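Local coordinates for uncharacterized protein MTH_862 (Methanothermobacter thermautotrophicus, PDB 2R47), which is of unknown function but belongs to a family of uncharacterized archaeal proteins and forms a two-subunit assembly whose chains each fold as a mixed beta sheet with flanking helices, at residues F19-G33 with F45-N59. Numbering follows the deposited sequence.
Sequences FREAVKDAERIGFAG and FAYAVRDKDNIFIPN
Strands 28-33 and 53-58 run parallel at a closest axial approach of 4.5 Å, pairing R28 with D53 through A32 with I57; I55 N donates a hydrogen bond to I29 O (2.9 Å), and I55 O accepts one from F31 N. With helix 40-48 leading from one strand to the next, this is a beta-alpha-beta crossover, and helices 11-22 and 40-48 pack on the sheet face that carries I29 and F31. Between the helices F45 turns its ring edge to the face of F19, planes at 76°; F19 reaches it because CG stands anti to the backbone N (chi1 -177°). V23 CG2 lies over the other face of the F19 ring. Branched V49 suits the junction of helix and strand: CG1 meets V23 CG2, while CG2 touches both I29 CD1 and the F19 rim. F31 reaches toward helix 40-48, its CE2 3.9 Å from A46 CB. R20, at the exposed margin, reaches across to the backbone of A48, NE bonding A48 O at 2.9 Å, nearly in the guanidinium plane. On the other sheet face, I55 CG2 lies over the guanidinium of R28, whose NH2 bonds G83 O. K52 suits two environments: its CD packs against I29 CD1, then a bend at chi4 (-48°) brings NZ within 2.8 Å of A26 O. With an alanine here, A26 O would probably lose this donor and a gap would open where CD met I29 CD1. Apolar packing thus joins the helices to the sheet, while R20 and K52 each donate a hydrogen bond to a backbone oxygen of the partner segment.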
loop_
_atom_site.group_PDB
_atom_site.type_symbol
_atom_site.label_atom_id
_atom_site.label_comp_id
_atom_site.label_asym_id
_atom_site.label_seq_id
_atom_site.Cartn_x
_atom_site.Cartn_y
_atom_site.Cartn_z
ATOM N N PHE A 19 -5.889 -12.804 -4.047
ATOM C CA PHE A 19 -4.445 -13.011 -4.205
ATOM C C PHE A 19 -4.034 -14.290 -3.463
ATOM O O PHE A 19 -3.337 -15.170 -4.035
ATOM C CB PHE A 19 -3.627 -11.784 -3.705
ATOM C CG PHE A 19 -2.123 -11.947 -3.928
ATOM C CD1 PHE A 19 -1.591 -11.888 -5.218
ATOM C CD2 PHE A 19 -1.288 -12.257 -2.857
ATOM C CE1 PHE A 19 -0.200 -12.098 -5.436
ATOM C CE2 PHE A 19 0.080 -12.480 -3.072
ATOM C CZ PHE A 19 0.614 -12.348 -4.341
ATOM N N ARG A 20 -4.463 -14.431 -2.211
ATOM C CA ARG A 20 -4.138 -15.646 -1.461
ATOM C C ARG A 20 -4.552 -16.899 -2.212
ATOM O O ARG A 20 -3.814 -17.863 -2.224
ATOM C CB ARG A 20 -4.865 -15.668 -0.121
ATOM C CG ARG A 20 -4.287 -14.687 0.861
ATOM C CD ARG A 20 -4.719 -15.027 2.323
ATOM N NE ARG A 20 -4.614 -13.795 3.099
ATOM C CZ ARG A 20 -5.604 -12.931 3.295
ATOM N NH1 ARG A 20 -6.834 -13.192 2.855
ATOM N NH2 ARG A 20 -5.365 -11.802 3.989
ATOM N N GLU A 21 -5.725 -16.853 -2.840
ATOM C CA GLU A 21 -6.241 -17.968 -3.639
ATOM C C GLU A 21 -5.367 -18.213 -4.858
ATOM O O GLU A 21 -5.039 -19.378 -5.160
ATOM C CB GLU A 21 -7.655 -17.631 -4.107
ATOM C CG GLU A 21 -8.668 -17.671 -3.005
ATOM C CD GLU A 21 -10.034 -17.175 -3.462
ATOM O OE1 GLU A 21 -10.201 -16.686 -4.612
ATOM O OE2 GLU A 21 -10.960 -17.272 -2.642
ATOM N N ALA A 22 -5.005 -17.130 -5.557
ATOM C CA ALA A 22 -4.175 -17.207 -6.761
ATOM C C ALA A 22 -2.811 -17.873 -6.468
ATOM O O ALA A 22 -2.335 -18.643 -7.273
ATOM C CB ALA A 22 -4.004 -15.814 -7.412
ATOM N N VAL A 23 -2.199 -17.600 -5.315
ATOM C CA VAL A 23 -0.868 -18.151 -4.993
ATOM C C VAL A 23 -0.874 -19.303 -3.966
ATOM O O VAL A 23 0.151 -19.607 -3.349
ATOM C CB VAL A 23 0.106 -17.036 -4.520
ATOM C CG1 VAL A 23 0.254 -16.000 -5.658
ATOM C CG2 VAL A 23 -0.398 -16.373 -3.231
ATOM N N LYS A 24 -2.001 -19.975 -3.832
ATOM C CA LYS A 24 -2.155 -20.955 -2.762
ATOM C C LYS A 24 -1.104 -22.044 -2.761
ATOM O O LYS A 24 -0.723 -22.508 -1.703
ATOM C CB LYS A 24 -3.537 -21.601 -2.814
ATOM C CG LYS A 24 -3.938 -22.210 -4.138
ATOM C CD LYS A 24 -5.447 -22.621 -4.095
ATOM C CE LYS A 24 -5.784 -23.765 -5.068
ATOM N NZ LYS A 24 -7.295 -23.896 -5.369
ATOM N N ASP A 25 -0.663 -22.463 -3.941
ATOM C CA ASP A 25 0.277 -23.582 -4.054
ATOM C C ASP A 25 1.734 -23.156 -4.143
ATOM O O ASP A 25 2.620 -24.013 -4.266
ATOM C CB ASP A 25 -0.084 -24.452 -5.271
ATOM C CG ASP A 25 -1.413 -25.198 -5.082
ATOM O OD1 ASP A 25 -1.682 -25.660 -3.952
ATOM O OD2 ASP A 25 -2.184 -25.306 -6.059
ATOM N N ALA A 26 1.990 -21.851 -4.056
ATOM C CA ALA A 26 3.346 -21.303 -4.215
ATOM C C ALA A 26 4.148 -21.390 -2.939
ATOM O O ALA A 26 3.599 -21.279 -1.850
ATOM C CB ALA A 26 3.289 -19.813 -4.660
ATOM N N GLU A 27 5.468 -21.509 -3.075
ATOM C CA GLU A 27 6.382 -21.477 -1.941
ATOM C C GLU A 27 7.059 -20.093 -1.829
ATOM O O GLU A 27 7.342 -19.629 -0.737
ATOM C CB GLU A 27 7.513 -22.513 -2.128
ATOM C CG GLU A 27 7.114 -23.972 -2.086
ATOM C CD GLU A 27 8.321 -24.963 -2.204
ATOM O OE1 GLU A 27 9.482 -24.593 -2.605
ATOM O OE2 GLU A 27 8.079 -26.148 -1.883
ATOM N N ARG A 28 7.412 -19.513 -2.989
ATOM C CA ARG A 28 8.270 -18.340 -3.032
ATOM C C ARG A 28 7.663 -17.394 -4.051
ATOM O O ARG A 28 7.485 -17.768 -5.214
ATOM C CB ARG A 28 9.704 -18.735 -3.430
ATOM C CG ARG A 28 10.722 -17.592 -3.405
ATOM C CD ARG A 28 12.204 -18.050 -3.438
ATOM N NE ARG A 28 13.107 -16.965 -3.854
ATOM C CZ ARG A 28 13.731 -16.160 -3.010
ATOM N NH1 ARG A 28 13.578 -16.321 -1.694
ATOM N NH2 ARG A 28 14.546 -15.239 -3.455
ATOM N N ILE A 29 7.352 -16.185 -3.588
ATOM C CA ILE A 29 6.777 -15.160 -4.453
ATOM C C ILE A 29 7.735 -13.984 -4.574
ATOM O O ILE A 29 8.351 -13.569 -3.596
ATOM C CB ILE A 29 5.420 -14.677 -3.917
ATOM C CG1 ILE A 29 4.444 -15.856 -3.811
ATOM C CG2 ILE A 29 4.810 -13.580 -4.854
ATOM C CD1 ILE A 29 3.132 -15.501 -3.141
ATOM N N GLY A 30 7.849 -13.457 -5.782
ATOM C CA GLY A 30 8.688 -12.298 -6.076
ATOM C C GLY A 30 7.737 -11.223 -6.536
ATOM O O GLY A 30 6.864 -11.508 -7.336
ATOM N N PHE A 31 7.869 -10.019 -5.990
ATOM C CA PHE A 31 7.057 -8.859 -6.461
ATOM C C PHE A 31 8.035 -7.906 -7.112
ATOM O O PHE A 31 8.975 -7.522 -6.443
ATOM C CB PHE A 31 6.403 -8.153 -5.258
ATOM C CG PHE A 31 5.398 -9.020 -4.512
ATOM C CD1 PHE A 31 4.051 -8.968 -4.826
ATOM C CD2 PHE A 31 5.818 -9.842 -3.448
ATOM C CE1 PHE A 31 3.109 -9.732 -4.120
ATOM C CE2 PHE A 31 4.876 -10.629 -2.730
ATOM C CZ PHE A 31 3.528 -10.567 -3.080
ATOM N N ALA A 32 7.807 -7.544 -8.381
ATOM C CA ALA A 32 8.710 -6.630 -9.102
ATOM C C ALA A 32 7.956 -5.345 -9.373
ATOM O O ALA A 32 6.864 -5.356 -9.943
ATOM C CB ALA A 32 9.165 -7.260 -10.409
ATOM N N GLY A 33 8.531 -4.230 -8.966
ATOM C CA GLY A 33 7.859 -2.964 -9.257
ATOM C C GLY A 33 8.752 -1.756 -9.065
ATOM O O GLY A 33 9.899 -1.855 -8.608
ATOM N N PHE A 45 0.684 -7.100 -0.132
ATOM C CA PHE A 45 0.305 -8.449 -0.574
ATOM C C PHE A 45 1.213 -9.540 -0.003
ATOM O O PHE A 45 0.749 -10.661 0.273
ATOM C CB PHE A 45 0.161 -8.494 -2.106
ATOM C CG PHE A 45 -1.103 -7.818 -2.563
ATOM C CD1 PHE A 45 -2.286 -8.549 -2.653
ATOM C CD2 PHE A 45 -1.155 -6.438 -2.759
ATOM C CE1 PHE A 45 -3.492 -7.937 -3.051
ATOM C CE2 PHE A 45 -2.350 -5.813 -3.116
ATOM C CZ PHE A 45 -3.535 -6.568 -3.243
ATOM N N ALA A 46 2.485 -9.220 0.201
ATOM C CA ALA A 46 3.392 -10.102 0.976
ATOM C C ALA A 46 2.883 -10.376 2.381
ATOM O O ALA A 46 2.899 -11.535 2.852
ATOM C CB ALA A 46 4.815 -9.503 1.036
ATOM N N TYR A 47 2.407 -9.339 3.061
ATOM C CA TYR A 47 1.750 -9.497 4.345
ATOM C C TYR A 47 0.604 -10.505 4.285
ATOM O O TYR A 47 0.467 -11.326 5.178
ATOM C CB TYR A 47 1.202 -8.160 4.914
ATOM C CG TYR A 47 0.782 -8.337 6.385
ATOM C CD1 TYR A 47 1.754 -8.528 7.378
ATOM C CD2 TYR A 47 -0.575 -8.354 6.758
ATOM C CE1 TYR A 47 1.400 -8.704 8.723
ATOM C CE2 TYR A 47 -0.951 -8.525 8.130
ATOM C CZ TYR A 47 0.055 -8.720 9.083
ATOM O OH TYR A 47 -0.258 -8.923 10.445
ATOM N N ALA A 48 -0.219 -10.440 3.255
ATOM C CA ALA A 48 -1.355 -11.349 3.115
ATOM C C ALA A 48 -0.910 -12.797 2.953
ATOM O O ALA A 48 -1.680 -13.721 3.220
ATOM C CB ALA A 48 -2.221 -10.906 1.898
ATOM N N VAL A 49 0.304 -12.990 2.421
ATOM C CA VAL A 49 0.852 -14.339 2.256
ATOM C C VAL A 49 2.180 -14.484 2.993
ATOM O O VAL A 49 3.107 -15.119 2.492
ATOM C CB VAL A 49 0.979 -14.759 0.769
ATOM C CG1 VAL A 49 -0.416 -14.816 0.127
ATOM C CG2 VAL A 49 1.932 -13.803 -0.035
ATOM N N ARG A 50 2.222 -13.985 4.235
ATOM C CA ARG A 50 3.479 -13.899 4.983
ATOM C C ARG A 50 4.016 -15.272 5.382
ATOM O O ARG A 50 5.150 -15.387 5.860
ATOM C CB ARG A 50 3.289 -13.028 6.225
ATOM C CG ARG A 50 2.079 -13.422 7.086
ATOM C CD ARG A 50 1.982 -12.473 8.280
ATOM N NE ARG A 50 0.845 -12.729 9.174
ATOM C CZ ARG A 50 -0.430 -12.426 8.886
ATOM N NH1 ARG A 50 -0.734 -11.882 7.709
ATOM N NH2 ARG A 50 -1.417 -12.662 9.766
ATOM N N ASP A 51 3.195 -16.304 5.195
ATOM C CA ASP A 51 3.638 -17.695 5.373
ATOM C C ASP A 51 4.667 -18.149 4.326
ATOM O O ASP A 51 5.387 -19.177 4.496
ATOM C CB ASP A 51 2.422 -18.655 5.395
ATOM C CG ASP A 51 1.495 -18.512 4.170
ATOM O OD1 ASP A 51 0.891 -17.452 3.942
ATOM O OD2 ASP A 51 1.328 -19.518 3.451
ATOM N N LYS A 52 4.705 -17.435 3.205
ATOM C CA LYS A 52 5.551 -17.816 2.092
ATOM C C LYS A 52 6.879 -17.105 2.213
ATOM O O LYS A 52 7.057 -16.289 3.085
ATOM C CB LYS A 52 4.874 -17.452 0.779
ATOM C CG LYS A 52 3.642 -18.310 0.556
ATOM C CD LYS A 52 2.970 -17.946 -0.717
ATOM C CE LYS A 52 1.560 -18.578 -0.760
ATOM N NZ LYS A 52 1.541 -20.033 -0.395
ATOM N N ASP A 53 7.832 -17.477 1.367
ATOM C CA ASP A 53 9.122 -16.780 1.358
ATOM C C ASP A 53 9.033 -15.767 0.208
ATOM O O ASP A 53 8.946 -16.123 -0.977
ATOM C CB ASP A 53 10.317 -17.738 1.172
ATOM C CG ASP A 53 10.860 -18.309 2.513
ATOM O OD1 ASP A 53 10.390 -17.936 3.615
ATOM O OD2 ASP A 53 11.804 -19.137 2.451
ATOM N N ASN A 54 9.024 -14.476 0.568
ATOM C CA ASN A 54 8.686 -13.437 -0.420
ATOM C C ASN A 54 9.857 -12.473 -0.596
ATOM O O ASN A 54 10.605 -12.172 0.375
ATOM C CB ASN A 54 7.520 -12.621 0.103
ATOM C CG ASN A 54 6.250 -13.477 0.322
ATOM O OD1 ASN A 54 5.928 -14.302 -0.525
ATOM N ND2 ASN A 54 5.583 -13.288 1.451
ATOM N N ILE A 55 9.992 -11.977 -1.802
ATOM C CA ILE A 55 11.024 -10.972 -2.091
ATOM C C ILE A 55 10.472 -9.810 -2.930
ATOM O O ILE A 55 9.457 -9.964 -3.641
ATOM C CB ILE A 55 12.260 -11.575 -2.859
ATOM C CG1 ILE A 55 11.862 -12.025 -4.274
ATOM C CG2 ILE A 55 12.926 -12.790 -2.090
ATOM C CD1 ILE A 55 13.088 -12.614 -5.120
ATOM N N PHE A 56 11.181 -8.666 -2.877
ATOM C CA PHE A 56 10.797 -7.468 -3.664
ATOM C C PHE A 56 11.940 -7.211 -4.631
ATOM O O PHE A 56 13.100 -7.105 -4.200
ATOM C CB PHE A 56 10.623 -6.258 -2.775
ATOM C CG PHE A 56 10.422 -4.971 -3.573
ATOM C CD1 PHE A 56 9.277 -4.840 -4.381
ATOM C CD2 PHE A 56 11.383 -3.964 -3.579
ATOM C CE1 PHE A 56 9.069 -3.708 -5.165
ATOM C CE2 PHE A 56 11.192 -2.816 -4.372
ATOM C CZ PHE A 56 10.049 -2.697 -5.166
ATOM N N ILE A 57 11.607 -7.133 -5.910
ATOM C CA ILE A 57 12.582 -6.890 -6.965
ATOM C C ILE A 57 12.355 -5.454 -7.421
ATOM O O ILE A 57 11.286 -5.152 -7.913
ATOM C CB ILE A 57 12.344 -7.867 -8.136
ATOM C CG1 ILE A 57 12.572 -9.329 -7.696
ATOM C CG2 ILE A 57 13.185 -7.485 -9.396
ATOM C CD1 ILE A 57 11.820 -10.291 -8.615
ATOM N N PRO A 58 13.356 -4.577 -7.237
ATOM C CA PRO A 58 13.203 -3.205 -7.682
ATOM C C PRO A 58 13.373 -3.082 -9.202
ATOM O O PRO A 58 14.388 -3.505 -9.775
ATOM C CB PRO A 58 14.305 -2.467 -6.916
ATOM C CG PRO A 58 15.433 -3.480 -6.803
ATOM C CD PRO A 58 14.677 -4.810 -6.593
ATOM N N ASN A 59 12.374 -2.480 -9.843
ATOM C CA ASN A 59 12.339 -2.352 -11.297
ATOM C C ASN A 59 12.497 -3.725 -11.922
ATOM O O ASN A 59 11.691 -4.576 -11.663
ATOM C CB ASN A 59 13.390 -1.327 -11.766
ATOM C CG ASN A 59 13.076 0.070 -11.263
ATOM O OD1 ASN A 59 11.976 0.579 -11.472
ATOM N ND2 ASN A 59 13.989 0.645 -10.513
#